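Local coordinates for protein D-ribose pyranase (Bacillus subtilis, PDB 1OGD) that probably interconverts the beta-pyranose and beta-furanose forms of D-ribose, working as a decamer made of two pentamers, at residues H4-L7 / L11-I14; A16-T21 / E60-E65; D22-A27 / A56-E61; Q78-F83 / E116-A121; L103-A108 / N122-A127. All coordinates share one frame; numbering follows the deposited sequence.

Interaction 1: H4-L7 / L11-I14; sequences HGIL and LAKI
With CG1 anti to the backbone N (chi1 -163°) and CD1 carried outward by an almost fully extended chi2, Ile6 spreads its two branches over two successive residues of helix 9-17, Leu11 and Ala12. Leu11, whose CG stands anti to its own carbonyl carbon (chi1 -69°), offers one of its branches in return. The methyl ends CD1 of Ile6 and CD1 of Leu11 meet at 3.6 Å, the two side chains crossing at a slant, and CD1 of Ile6 also lies 4.0 Å from CB of Leu11. The shorter branch works differently: CG2 of Ile6 rests against the helix backbone itself, 3.6 Å from CA of Ala12, with the CB methyl of Ala12 at 3.9 Å from the same CG2.

Ile6 thus fastens the extended N-terminal segment onto the start of the helix that follows, with three residues between the two segments. On its other sides Ile6 touches Val57 and Glu61 of helix 51-61, while Leu11 continues onto Ile40 and Ile112 of the sheet. The side-chain groups that meet here are all hydrocarbon and the three residues are buried, which implies that shape and the exclusion of water hold the segments together, without directional polar bonds between them.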
# COMPACT_ATOMS: atom_id res chain seq x y z
N HIS A 4 -19.83 17.15 -20.01
CA HIS A 4 -20.47 17.98 -19.00
C HIS A 4 -19.81 17.94 -17.62
O HIS A 4 -18.94 17.11 -17.35
CB HIS A 4 -21.93 17.54 -18.87
CG HIS A 4 -22.62 17.33 -20.18
ND1 HIS A 4 -22.76 18.34 -21.12
CD2 HIS A 4 -23.21 16.24 -20.71
CE1 HIS A 4 -23.40 17.86 -22.17
NE2 HIS A 4 -23.68 16.59 -21.95
N GLY A 5 -20.25 18.86 -16.76
CA GLY A 5 -19.73 18.93 -15.41
C GLY A 5 -18.50 19.82 -15.24
O GLY A 5 -18.05 20.46 -16.18
N ILE A 6 -17.97 19.84 -14.03
CA ILE A 6 -16.80 20.65 -13.70
C ILE A 6 -15.57 20.17 -14.49
O ILE A 6 -15.38 18.98 -14.72
CB ILE A 6 -16.55 20.60 -12.17
CG1 ILE A 6 -15.62 21.74 -11.75
CG2 ILE A 6 -16.02 19.23 -11.76
CD1 ILE A 6 -15.72 22.06 -10.27
N LEU A 7 -14.73 21.12 -14.91
CA LEU A 7 -13.54 20.80 -15.70
C LEU A 7 -12.41 20.11 -14.94
O LEU A 7 -11.72 19.25 -15.50
CB LEU A 7 -12.99 22.09 -16.33
CG LEU A 7 -11.76 21.95 -17.24
CD1 LEU A 7 -12.12 21.13 -18.47
CD2 LEU A 7 -11.25 23.33 -17.64
N LEU A 11 -11.58 17.64 -8.75
CA LEU A 11 -12.86 18.04 -8.19
C LEU A 11 -14.00 17.16 -8.68
O LEU A 11 -14.90 16.83 -7.91
CB LEU A 11 -13.16 19.51 -8.53
CG LEU A 11 -12.28 20.56 -7.85
CD1 LEU A 11 -12.76 21.96 -8.23
CD2 LEU A 11 -12.34 20.38 -6.35
N ALA A 12 -13.97 16.79 -9.95
CA ALA A 12 -15.01 15.95 -10.52
C ALA A 12 -15.15 14.65 -9.71
O ALA A 12 -16.25 14.19 -9.44
CB ALA A 12 -14.69 15.62 -11.98
N LYS A 13 -14.01 14.08 -9.32
CA LYS A 13 -14.04 12.84 -8.55
C LYS A 13 -14.68 13.03 -7.18
O LYS A 13 -15.38 12.14 -6.70
CB LYS A 13 -12.62 12.28 -8.41
CG LYS A 13 -12.00 11.94 -9.75
CD LYS A 13 -10.54 11.52 -9.60
CE LYS A 13 -9.96 11.17 -10.95
NZ LYS A 13 -8.50 10.92 -10.87
N ILE A 14 -14.45 14.19 -6.57
CA ILE A 14 -15.04 14.50 -5.28
C ILE A 14 -16.56 14.72 -5.42
O ILE A 14 -17.35 14.18 -4.64
CB ILE A 14 -14.41 15.77 -4.64
CG1 ILE A 14 -12.93 15.53 -4.32
CG2 ILE A 14 -15.15 16.14 -3.36
CD1 ILE A 14 -12.70 14.36 -3.38

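Interaction 2: A16-T21 / E60-E65; sequences ADLGHT and EEMAVE. With RIP (beta-D-ribopyranose), chain H.
The His20 imidazole meets Glu65 at its edge, where NE2 gives its N-H to OE1 of Glu65 at 2.6 Å and an N-H...O angle of 159°. OE1 lies almost exactly in the ring plane, yet ring and carboxylate are turned 78° against each other, and the N-H arrives from above the carboxylate plane. Over one face of the ring, displaced toward its rim, sits CG2 of Thr21. At another point of the edge ND1 donates to the ring oxygen O5 of a bound beta-D-ribopyranose (ND1 to O5 2.7 Å).

This is a His-carboxylate hydrogen bond: Glu65, its chain extended beyond CG, acts as a second-shell partner that probably fixes the rotation of the imidazole, and His20 is the probable proton donor of the enzyme. The sugar is also hydrogen-bonded by Asp28, His98 and Asn122 of a neighbouring subunit, so the site lies at a subunit interface. A phenylalanine in place of His20 would probably leave the Glu65 carboxylate without its mate and the sugar's O5 without this donor.

Farther from the sugar the contact turns apolar. CD1 of Leu18 settles against the end of Met62, 3.9 Å from SD and about as near to CG and CE, the two side chains crossing at roughly a right angle. Leu18 also touches Ile24 of strand 23-27.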
# COMPACT_ATOMS: atom_id res chain seq x y z
N ALA A 16 -18.55 13.58 -7.63
CA ALA A 16 -19.17 12.31 -7.99
C ALA A 16 -19.60 11.46 -6.80
O ALA A 16 -20.60 10.73 -6.88
CB ALA A 16 -18.22 11.51 -8.87
N ASP A 17 -18.87 11.55 -5.70
CA ASP A 17 -19.21 10.75 -4.53
C ASP A 17 -20.08 11.46 -3.51
O ASP A 17 -20.53 10.85 -2.55
CB ASP A 17 -17.94 10.24 -3.83
CG ASP A 17 -17.31 9.07 -4.55
OD1 ASP A 17 -18.06 8.22 -5.06
OD2 ASP A 17 -16.06 9.00 -4.60
N LEU A 18 -20.33 12.75 -3.73
CA LEU A 18 -21.15 13.50 -2.79
C LEU A 18 -22.55 12.94 -2.61
O LEU A 18 -23.24 12.62 -3.58
CB LEU A 18 -21.25 14.97 -3.21
CG LEU A 18 -20.01 15.84 -3.01
CD1 LEU A 18 -20.30 17.25 -3.52
CD2 LEU A 18 -19.62 15.87 -1.54
N GLY A 19 -22.95 12.82 -1.35
CA GLY A 19 -24.27 12.34 -1.01
C GLY A 19 -24.89 13.43 -0.16
O GLY A 19 -24.20 14.36 0.24
N HIS A 20 -26.18 13.32 0.13
CA HIS A 20 -26.86 14.34 0.93
C HIS A 20 -26.17 14.61 2.27
O HIS A 20 -25.98 13.69 3.07
CB HIS A 20 -28.31 13.93 1.18
CG HIS A 20 -29.17 15.04 1.69
ND1 HIS A 20 -30.41 14.83 2.26
CD2 HIS A 20 -28.98 16.38 1.71
CE1 HIS A 20 -30.94 15.99 2.61
NE2 HIS A 20 -30.09 16.95 2.28
N THR A 21 -25.83 15.87 2.50
CA THR A 21 -25.18 16.37 3.71
C THR A 21 -23.65 16.31 3.74
O THR A 21 -23.04 16.84 4.67
CB THR A 21 -25.72 15.71 5.03
OG1 THR A 21 -25.27 14.35 5.13
CG2 THR A 21 -27.24 15.75 5.06
N GLU A 60 -22.41 26.28 -9.30
CA GLU A 60 -23.14 25.80 -10.47
C GLU A 60 -22.95 24.33 -10.81
O GLU A 60 -23.64 23.80 -11.68
CB GLU A 60 -22.80 26.65 -11.69
CG GLU A 60 -21.36 26.57 -12.13
CD GLU A 60 -21.12 27.29 -13.44
OE1 GLU A 60 -21.74 26.89 -14.45
OE2 GLU A 60 -20.32 28.26 -13.46
N GLU A 61 -22.01 23.66 -10.14
CA GLU A 61 -21.76 22.24 -10.42
C GLU A 61 -22.19 21.36 -9.27
O GLU A 61 -22.23 20.13 -9.39
CB GLU A 61 -20.28 22.01 -10.69
CG GLU A 61 -19.72 22.70 -11.91
CD GLU A 61 -20.50 22.38 -13.17
OE1 GLU A 61 -21.17 21.32 -13.21
OE2 GLU A 61 -20.42 23.18 -14.12
N MET A 62 -22.54 21.98 -8.15
CA MET A 62 -22.94 21.25 -6.96
C MET A 62 -24.22 21.80 -6.35
O MET A 62 -24.38 23.01 -6.23
CB MET A 62 -21.80 21.36 -5.94
CG MET A 62 -22.06 20.71 -4.61
SD MET A 62 -20.71 21.10 -3.45
CE MET A 62 -21.52 20.78 -1.95
N ALA A 63 -25.12 20.91 -5.97
CA ALA A 63 -26.36 21.31 -5.32
C ALA A 63 -26.04 21.56 -3.84
O ALA A 63 -25.78 20.63 -3.08
CB ALA A 63 -27.40 20.22 -5.46
N VAL A 64 -26.08 22.83 -3.44
CA VAL A 64 -25.78 23.21 -2.06
C VAL A 64 -27.05 23.53 -1.27
O VAL A 64 -27.86 24.35 -1.71
CB VAL A 64 -24.87 24.45 -2.03
CG1 VAL A 64 -24.50 24.79 -0.59
CG2 VAL A 64 -23.62 24.20 -2.88
N GLU A 65 -27.22 22.90 -0.11
CA GLU A 65 -28.40 23.17 0.71
C GLU A 65 -28.08 24.05 1.92
O GLU A 65 -28.99 24.56 2.57
CB GLU A 65 -29.06 21.87 1.20
CG GLU A 65 -28.18 20.99 2.07
CD GLU A 65 -28.98 19.91 2.79
OE1 GLU A 65 -30.06 19.52 2.28
OE2 GLU A 65 -28.52 19.43 3.85
C1 RIP H . -30.64 11.20 1.50
C2 RIP H . -31.30 10.03 0.82
C3 RIP H . -32.72 9.88 1.35
C4 RIP H . -33.56 11.15 1.23
C5 RIP H . -32.80 12.27 1.94
O1 RIP H . -30.38 10.93 2.86
O2 RIP H . -31.30 10.28 -0.56
O3 RIP H . -33.37 8.81 0.71
O4 RIP H . -33.75 11.51 -0.12
O5 RIP H . -31.44 12.41 1.46

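Interaction 3: D22-A27 / A56-E61; sequences DKIVIA and AVLAEE
The carbonyl O of Leu58 accepts the backbone N-H of Glu61 (Leu58 O to Glu61 N 3.2 Å), a bond that helps hold the last part of helix 51-61 in shape while the Leu58 side chain reaches across to Ile24 and Ile26. Across the contact itself everything is hydrocarbon. CD1 of Leu58 meets CD1 of Ile24 at 3.8 Å, methyl against methyl, and CD1 of Ile26 comes more loosely against the branch point of the same leucine, 4.4 Å from its CG. One leucine from the helix is therefore shared by two isoleucines spaced two residues apart on strand 23-27.

The torsions show how the pieces are fitted. Ile24 holds CG1 between its backbone N and carbonyl carbon (chi1 64°), which sends CD1 toward the helix. Leu58 has a chi1 of -96°, well away from the staggered -60°, which may reflect some strain where it fits between the isoleucines.

Other residues close the same cluster: Ile24 also touches Ile14 of helix 9-17, while Ile26 leans on Phe51, Thr54 and Ala55, three to seven residues earlier in helix 51-61. Val25, between the two isoleucines, faces the other side of the sheet, where it meets Ile124 and Ala108. Such alternation, with a central strand carrying aliphatic side chains to both sides and a helix laid over one of them, is the mark of a layered alpha/beta core.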
# COMPACT_ATOMS: atom_id res chain seq x y z
N ASP A 22 -23.03 15.68 2.74
CA ASP A 22 -21.56 15.64 2.71
C ASP A 22 -21.07 17.07 2.57
O ASP A 22 -21.78 17.93 2.05
CB ASP A 22 -21.04 14.80 1.54
CG ASP A 22 -21.27 13.31 1.72
OD1 ASP A 22 -21.50 12.86 2.86
OD2 ASP A 22 -21.22 12.59 0.71
N LYS A 23 -19.85 17.33 3.04
CA LYS A 23 -19.30 18.67 3.01
C LYS A 23 -17.93 18.79 2.34
O LYS A 23 -17.11 17.87 2.41
CB LYS A 23 -19.17 19.20 4.44
CG LYS A 23 -20.45 19.12 5.25
CD LYS A 23 -20.18 19.38 6.72
CE LYS A 23 -21.45 19.28 7.56
NZ LYS A 23 -22.14 17.96 7.42
N ILE A 24 -17.71 19.91 1.67
CA ILE A 24 -16.43 20.19 1.06
C ILE A 24 -16.09 21.60 1.54
O ILE A 24 -16.98 22.37 1.90
CB ILE A 24 -16.45 20.16 -0.49
CG1 ILE A 24 -17.36 21.26 -1.04
CG2 ILE A 24 -16.89 18.79 -0.98
CD1 ILE A 24 -17.27 21.38 -2.55
N VAL A 25 -14.80 21.93 1.56
CA VAL A 25 -14.37 23.23 2.03
C VAL A 25 -13.63 24.00 0.95
O VAL A 25 -12.84 23.42 0.20
CB VAL A 25 -13.43 23.08 3.26
CG1 VAL A 25 -13.01 24.45 3.79
CG2 VAL A 25 -14.13 22.28 4.35
N ILE A 26 -13.91 25.29 0.84
CA ILE A 26 -13.20 26.15 -0.10
C ILE A 26 -12.40 27.02 0.85
O ILE A 26 -12.97 27.64 1.75
CB ILE A 26 -14.16 27.04 -0.92
CG1 ILE A 26 -15.06 26.16 -1.79
CG2 ILE A 26 -13.35 27.96 -1.83
CD1 ILE A 26 -16.18 26.92 -2.49
N ALA A 27 -11.09 27.05 0.68
CA ALA A 27 -10.26 27.79 1.62
C ALA A 27 -9.33 28.81 1.02
O ALA A 27 -9.00 28.75 -0.17
CB ALA A 27 -9.44 26.80 2.45
N ALA A 56 -17.97 30.38 -7.16
CA ALA A 56 -18.95 30.51 -8.24
C ALA A 56 -19.05 29.23 -9.07
O ALA A 56 -20.15 28.78 -9.39
CB ALA A 56 -18.59 31.69 -9.13
N VAL A 57 -17.90 28.66 -9.42
CA VAL A 57 -17.88 27.44 -10.21
C VAL A 57 -18.52 26.29 -9.43
O VAL A 57 -19.34 25.54 -9.97
CB VAL A 57 -16.44 27.03 -10.59
CG1 VAL A 57 -16.45 25.68 -11.29
CG2 VAL A 57 -15.84 28.08 -11.51
N LEU A 58 -18.15 26.15 -8.16
CA LEU A 58 -18.71 25.08 -7.34
C LEU A 58 -20.23 25.21 -7.20
O LEU A 58 -20.95 24.22 -7.22
CB LEU A 58 -18.06 25.06 -5.95
CG LEU A 58 -16.88 24.10 -5.73
CD1 LEU A 58 -17.28 22.70 -6.15
CD2 LEU A 58 -15.68 24.54 -6.52
N ALA A 59 -20.69 26.45 -7.07
CA ALA A 59 -22.12 26.72 -6.92
C ALA A 59 -22.94 26.18 -8.09
O ALA A 59 -24.04 25.66 -7.89
CB ALA A 59 -22.35 28.24 -6.78
N GLU A 60 -22.41 26.28 -9.30
CA GLU A 60 -23.14 25.80 -10.47
C GLU A 60 -22.95 24.33 -10.81
O GLU A 60 -23.64 23.80 -11.68
CB GLU A 60 -22.80 26.65 -11.69
CG GLU A 60 -21.36 26.57 -12.13
CD GLU A 60 -21.12 27.29 -13.44
OE1 GLU A 60 -21.74 26.89 -14.45
OE2 GLU A 60 -20.32 28.26 -13.46
N GLU A 61 -22.01 23.66 -10.14
CA GLU A 61 -21.76 22.24 -10.42
C GLU A 61 -22.19 21.36 -9.27
O GLU A 61 -22.23 20.13 -9.39
CB GLU A 61 -20.28 22.01 -10.69
CG GLU A 61 -19.72 22.70 -11.91
CD GLU A 61 -20.50 22.38 -13.17
OE1 GLU A 61 -21.17 21.32 -13.21
OE2 GLU A 61 -20.42 23.18 -14.12

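Interaction 4: Q78-F83 / E116-A121; sequences QENAKF and EFTPYA. With RIP (beta-D-ribopyranose), chain G.
Asn80 of helix 78-87 faces Thr118 and Glu116 of the loop whose type II beta turn, Thr118 to Ala121, forms part of the ribose pocket. Direct contact is slight: ND2 of Asn80 lies 3.4 Å from OG1 of Thr118, at an angle too poor for a hydrogen bond, and the strongest partner of that ND2 is OD1 of Asn77.

Water-mediated bonding does more. One water donates to OD1 of Asn80 at 3.0 Å and to OE1 of Glu116 at 2.6 Å, joining amide and carboxylate, whose planes are 68° apart.

Among the polar bonds that shape the loop, OG1 of Thr118 donates to OE2 of Glu116 at 3.0 Å, reaching that oxygen from above the carboxylate plane. A bend at chi2 (66°) folds the Glu116 chain back toward this hydroxyl. OE1 of Glu116 also accepts the backbone N-H of Phe51 at the start of helix 51-61, which would probably favour the charged form of the acid. Asn77 binds both OG1 of Thr118 and the carbonyl of Pro119 through its ND2. With an alanine at Glu116, the Phe51 N-H would probably lose this acceptor, the water its link from Asn80 to the loop, and the Thr118 hydroxyl its carboxylate partner, leaving it with Asn77.

Sugar contacts come from the turn. The Tyr120 ring, also edge-to-face with His98, turns one face to the bound beta-D-ribopyranose, with C4 of the sugar over its centre. Tyr120 N makes a weak hydrogen bond to O3 of the same ribose, 2.7 Å long but bent to 128°.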
# COMPACT_ATOMS: atom_id res chain seq x y z
N GLN A 78 -15.53 42.06 4.48
CA GLN A 78 -16.87 42.45 4.07
C GLN A 78 -17.21 42.19 2.61
O GLN A 78 -18.34 41.81 2.29
CB GLN A 78 -17.09 43.93 4.39
CG GLN A 78 -18.54 44.39 4.24
CD GLN A 78 -19.51 43.53 5.04
OE1 GLN A 78 -19.36 43.37 6.25
NE2 GLN A 78 -20.52 42.99 4.37
N GLU A 79 -16.25 42.38 1.71
CA GLU A 79 -16.51 42.16 0.29
C GLU A 79 -16.88 40.71 -0.00
O GLU A 79 -17.90 40.44 -0.63
CB GLU A 79 -15.30 42.57 -0.55
CG GLU A 79 -15.58 42.57 -2.04
CD GLU A 79 -14.35 42.86 -2.88
OE1 GLU A 79 -13.40 42.05 -2.84
OE2 GLU A 79 -14.33 43.90 -3.57
N ASN A 80 -16.05 39.77 0.45
CA ASN A 80 -16.32 38.36 0.22
C ASN A 80 -17.50 37.86 1.04
O ASN A 80 -18.13 36.87 0.69
CB ASN A 80 -15.08 37.52 0.52
CG ASN A 80 -14.00 37.69 -0.52
OD1 ASN A 80 -14.21 37.41 -1.70
ND2 ASN A 80 -12.83 38.16 -0.10
N ALA A 81 -17.80 38.57 2.12
CA ALA A 81 -18.93 38.20 2.97
C ALA A 81 -20.23 38.48 2.22
O ALA A 81 -21.20 37.72 2.33
CB ALA A 81 -18.90 39.01 4.26
N LYS A 82 -20.24 39.57 1.45
CA LYS A 82 -21.41 39.95 0.67
C LYS A 82 -21.56 39.01 -0.52
O LYS A 82 -22.67 38.61 -0.87
CB LYS A 82 -21.28 41.39 0.16
CG LYS A 82 -21.24 42.45 1.25
CD LYS A 82 -21.28 43.85 0.64
CE LYS A 82 -21.10 44.93 1.70
NZ LYS A 82 -22.14 44.88 2.77
N PHE A 83 -20.44 38.69 -1.15
CA PHE A 83 -20.43 37.79 -2.29
C PHE A 83 -21.20 36.52 -1.94
O PHE A 83 -22.09 36.09 -2.68
CB PHE A 83 -19.00 37.43 -2.67
CG PHE A 83 -18.89 36.52 -3.85
CD1 PHE A 83 -18.88 37.04 -5.14
CD2 PHE A 83 -18.82 35.14 -3.68
CE1 PHE A 83 -18.79 36.20 -6.24
CE2 PHE A 83 -18.73 34.30 -4.78
CZ PHE A 83 -18.72 34.83 -6.06
N GLU A 116 -6.49 32.78 -2.62
CA GLU A 116 -7.02 33.91 -1.88
C GLU A 116 -6.16 34.32 -0.69
O GLU A 116 -5.95 33.54 0.23
CB GLU A 116 -8.43 33.60 -1.39
CG GLU A 116 -9.18 34.79 -0.82
CD GLU A 116 -9.47 35.85 -1.88
OE1 GLU A 116 -10.04 35.49 -2.93
OE2 GLU A 116 -9.12 37.03 -1.66
N PHE A 117 -5.69 35.57 -0.72
CA PHE A 117 -4.86 36.11 0.35
C PHE A 117 -5.59 37.13 1.22
O PHE A 117 -5.02 38.15 1.60
CB PHE A 117 -3.60 36.76 -0.23
CG PHE A 117 -2.38 35.87 -0.21
CD1 PHE A 117 -2.44 34.58 -0.72
CD2 PHE A 117 -1.18 36.34 0.31
CE1 PHE A 117 -1.30 33.76 -0.73
CE2 PHE A 117 -0.04 35.53 0.31
CZ PHE A 117 -0.10 34.24 -0.21
N THR A 118 -6.86 36.87 1.53
CA THR A 118 -7.61 37.78 2.39
C THR A 118 -8.17 37.00 3.58
O THR A 118 -8.54 35.83 3.44
CB THR A 118 -8.77 38.50 1.65
OG1 THR A 118 -9.74 37.54 1.19
CG2 THR A 118 -8.24 39.28 0.47
N PRO A 119 -8.24 37.63 4.76
CA PRO A 119 -8.74 37.06 6.01
C PRO A 119 -10.10 36.37 5.99
O PRO A 119 -11.09 36.92 5.51
CB PRO A 119 -8.74 38.27 6.96
CG PRO A 119 -7.62 39.09 6.45
CD PRO A 119 -7.83 39.03 4.96
N TYR A 120 -10.12 35.16 6.54
CA TYR A 120 -11.32 34.35 6.67
C TYR A 120 -12.14 34.10 5.41
O TYR A 120 -13.37 33.99 5.46
CB TYR A 120 -12.21 34.93 7.77
CG TYR A 120 -11.46 35.21 9.05
CD1 TYR A 120 -10.82 36.43 9.25
CD2 TYR A 120 -11.34 34.23 10.04
CE1 TYR A 120 -10.08 36.67 10.41
CE2 TYR A 120 -10.60 34.46 11.19
CZ TYR A 120 -9.98 35.68 11.37
OH TYR A 120 -9.24 35.91 12.51
N ALA A 121 -11.46 34.00 4.27
CA ALA A 121 -12.14 33.73 3.02
C ALA A 121 -12.25 32.21 2.89
O ALA A 121 -11.58 31.60 2.06
CB ALA A 121 -11.36 34.30 1.85
C1 RIP G . -6.22 30.79 8.78
C2 RIP G . -7.01 31.28 7.60
C3 RIP G . -7.94 32.40 8.04
C4 RIP G . -7.24 33.54 8.76
C5 RIP G . -6.47 32.94 9.93
O1 RIP G . -7.04 30.09 9.70
O2 RIP G . -6.09 31.73 6.63
O3 RIP G . -8.67 32.89 6.94
O4 RIP G . -6.31 34.20 7.91
O5 RIP G . -5.60 31.87 9.53
O HOH W 1 -12.22 36.66 -3.85

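Interaction 5: L103-A108 / N122-A127; sequences LLTKDA and NCILQA
CD1 of Ile124 presses against the end of helix 98-104, 3.8 Å from CB of Leu104, and this is where the contact is tight. The isoleucine reaches it because CG1 stands anti to its carbonyl carbon (chi1 -72°) and CD1 continues outward in an extended chain (chi2 174°). The same methyl has CG2 of Thr105 as a second, slacker neighbour at 4.2 Å. Only one side chain of strand 123-127 thus enters the contact, and it touches the base of the leucine rather than its tip.

Packing thins beyond Thr105: CB of the buried Ala108 points to the strand but stays 5.9 Å from the nearest atom of residues 122-127, whereas Lys106 and Asp107 are exposed to solvent. Backbone bonds hold this part in shape: Asp107 N to Leu104 O and Ala108 N to Thr105 O both measure 3.1 Å. The hydroxyl of Thr105, on a different branch from the methyl that faces Ile124, bonds to the carbonyl of Lys102, so its polar end is satisfied by a carbonyl three residues back.

The contact is plain apolar packing, although Asn122, just before the strand, belongs to the ribose pocket. Ile124 is also flanked by Val25 of strand 23-27, Ile68 of strand 64-70 and Phe101 of helix 98-104, and Leu104 itself reaches Ile68, so residues 98-108 lie over the middle strands of the mixed sheet.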
# COMPACT_ATOMS: atom_id res chain seq x y z
N LEU A 103 -13.11 23.10 13.42
CA LEU A 103 -13.48 21.79 13.94
C LEU A 103 -14.35 21.04 12.92
O LEU A 103 -14.21 19.84 12.73
CB LEU A 103 -14.25 21.93 15.25
CG LEU A 103 -13.47 22.46 16.45
CD1 LEU A 103 -14.41 22.55 17.66
CD2 LEU A 103 -12.28 21.55 16.75
N LEU A 104 -15.25 21.78 12.28
CA LEU A 104 -16.14 21.19 11.28
C LEU A 104 -15.41 20.70 10.04
O LEU A 104 -15.86 19.76 9.39
CB LEU A 104 -17.22 22.19 10.87
CG LEU A 104 -18.46 22.30 11.76
CD1 LEU A 104 -18.05 22.57 13.20
CD2 LEU A 104 -19.35 23.42 11.23
N THR A 105 -14.28 21.32 9.70
CA THR A 105 -13.54 20.92 8.52
C THR A 105 -12.96 19.51 8.62
O THR A 105 -12.57 18.91 7.62
CB THR A 105 -12.38 21.89 8.20
OG1 THR A 105 -11.39 21.83 9.24
CG2 THR A 105 -12.90 23.32 8.06
N LYS A 106 -12.90 18.97 9.84
CA LYS A 106 -12.36 17.62 10.03
C LYS A 106 -13.30 16.58 9.42
O LYS A 106 -12.91 15.45 9.17
CB LYS A 106 -12.18 17.35 11.53
CG LYS A 106 -11.24 18.34 12.22
CD LYS A 106 -11.17 18.13 13.73
CE LYS A 106 -10.61 16.77 14.09
NZ LYS A 106 -10.52 16.60 15.57
N ASP A 107 -14.55 16.99 9.17
CA ASP A 107 -15.55 16.10 8.59
C ASP A 107 -15.71 16.27 7.09
O ASP A 107 -16.44 15.52 6.45
CB ASP A 107 -16.91 16.32 9.26
CG ASP A 107 -16.96 15.77 10.66
OD1 ASP A 107 -16.64 14.57 10.83
OD2 ASP A 107 -17.32 16.52 11.59
N ALA A 108 -15.02 17.26 6.53
CA ALA A 108 -15.09 17.53 5.10
C ALA A 108 -14.50 16.40 4.26
O ALA A 108 -13.56 15.73 4.68
CB ALA A 108 -14.37 18.83 4.79
N ASN A 122 -13.06 31.60 3.76
CA ASN A 122 -13.28 30.15 3.75
C ASN A 122 -14.75 29.84 3.96
O ASN A 122 -15.46 30.58 4.64
CB ASN A 122 -12.52 29.45 4.90
CG ASN A 122 -11.08 29.91 5.04
OD1 ASN A 122 -10.76 30.71 5.92
ND2 ASN A 122 -10.21 29.40 4.18
N CYS A 123 -15.22 28.75 3.38
CA CYS A 123 -16.61 28.35 3.59
C CYS A 123 -16.79 26.87 3.34
O CYS A 123 -16.04 26.25 2.58
CB CYS A 123 -17.56 29.15 2.70
SG CYS A 123 -17.53 28.70 0.97
N ILE A 124 -17.79 26.30 4.00
CA ILE A 124 -18.12 24.89 3.86
C ILE A 124 -19.43 24.81 3.10
O ILE A 124 -20.41 25.47 3.46
CB ILE A 124 -18.30 24.21 5.23
CG1 ILE A 124 -16.95 24.06 5.92
CG2 ILE A 124 -18.99 22.86 5.06
CD1 ILE A 124 -17.04 23.54 7.35
N LEU A 125 -19.46 24.01 2.03
CA LEU A 125 -20.68 23.83 1.26
C LEU A 125 -21.24 22.47 1.63
O LEU A 125 -20.55 21.45 1.52
CB LEU A 125 -20.39 23.87 -0.24
CG LEU A 125 -19.72 25.13 -0.80
CD1 LEU A 125 -19.55 24.99 -2.30
CD2 LEU A 125 -20.54 26.36 -0.45
N GLN A 126 -22.48 22.45 2.10
CA GLN A 126 -23.13 21.20 2.48
C GLN A 126 -24.02 20.74 1.34
O GLN A 126 -24.94 21.46 0.92
CB GLN A 126 -23.95 21.38 3.75
CG GLN A 126 -24.36 20.07 4.39
CD GLN A 126 -25.09 20.26 5.70
OE1 GLN A 126 -26.32 20.33 5.74
NE2 GLN A 126 -24.34 20.38 6.79
N ALA A 127 -23.74 19.55 0.83
CA ALA A 127 -24.48 18.97 -0.29
C ALA A 127 -25.97 18.76 -0.06
O ALA A 127 -26.38 18.26 0.98
CB ALA A 127 -23.83 17.65 -0.70

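In the fold
Interactions 1, 2 and 3 form one continuous body: their centres are 8 to 11 Å apart, and Met62 SD of interaction 2 lies 3.6 Å from Ile24 CD1 of interaction 3. Interaction 5 packs against the other face of the same sheet and joins interaction 3 through the neighbouring strands 23-27 and 123-127, as in the Ile26 N to Cys123 O pair at 2.9 Å. Interactions 2 and 4 lie on opposite sides of the chain's centre, about 23 Å between centres, yet both bind ribose. Each contributes to a different pocket, since His20 of one subunit completes the site that Tyr120, Asn122, Asp28 and His98 build in its neighbour.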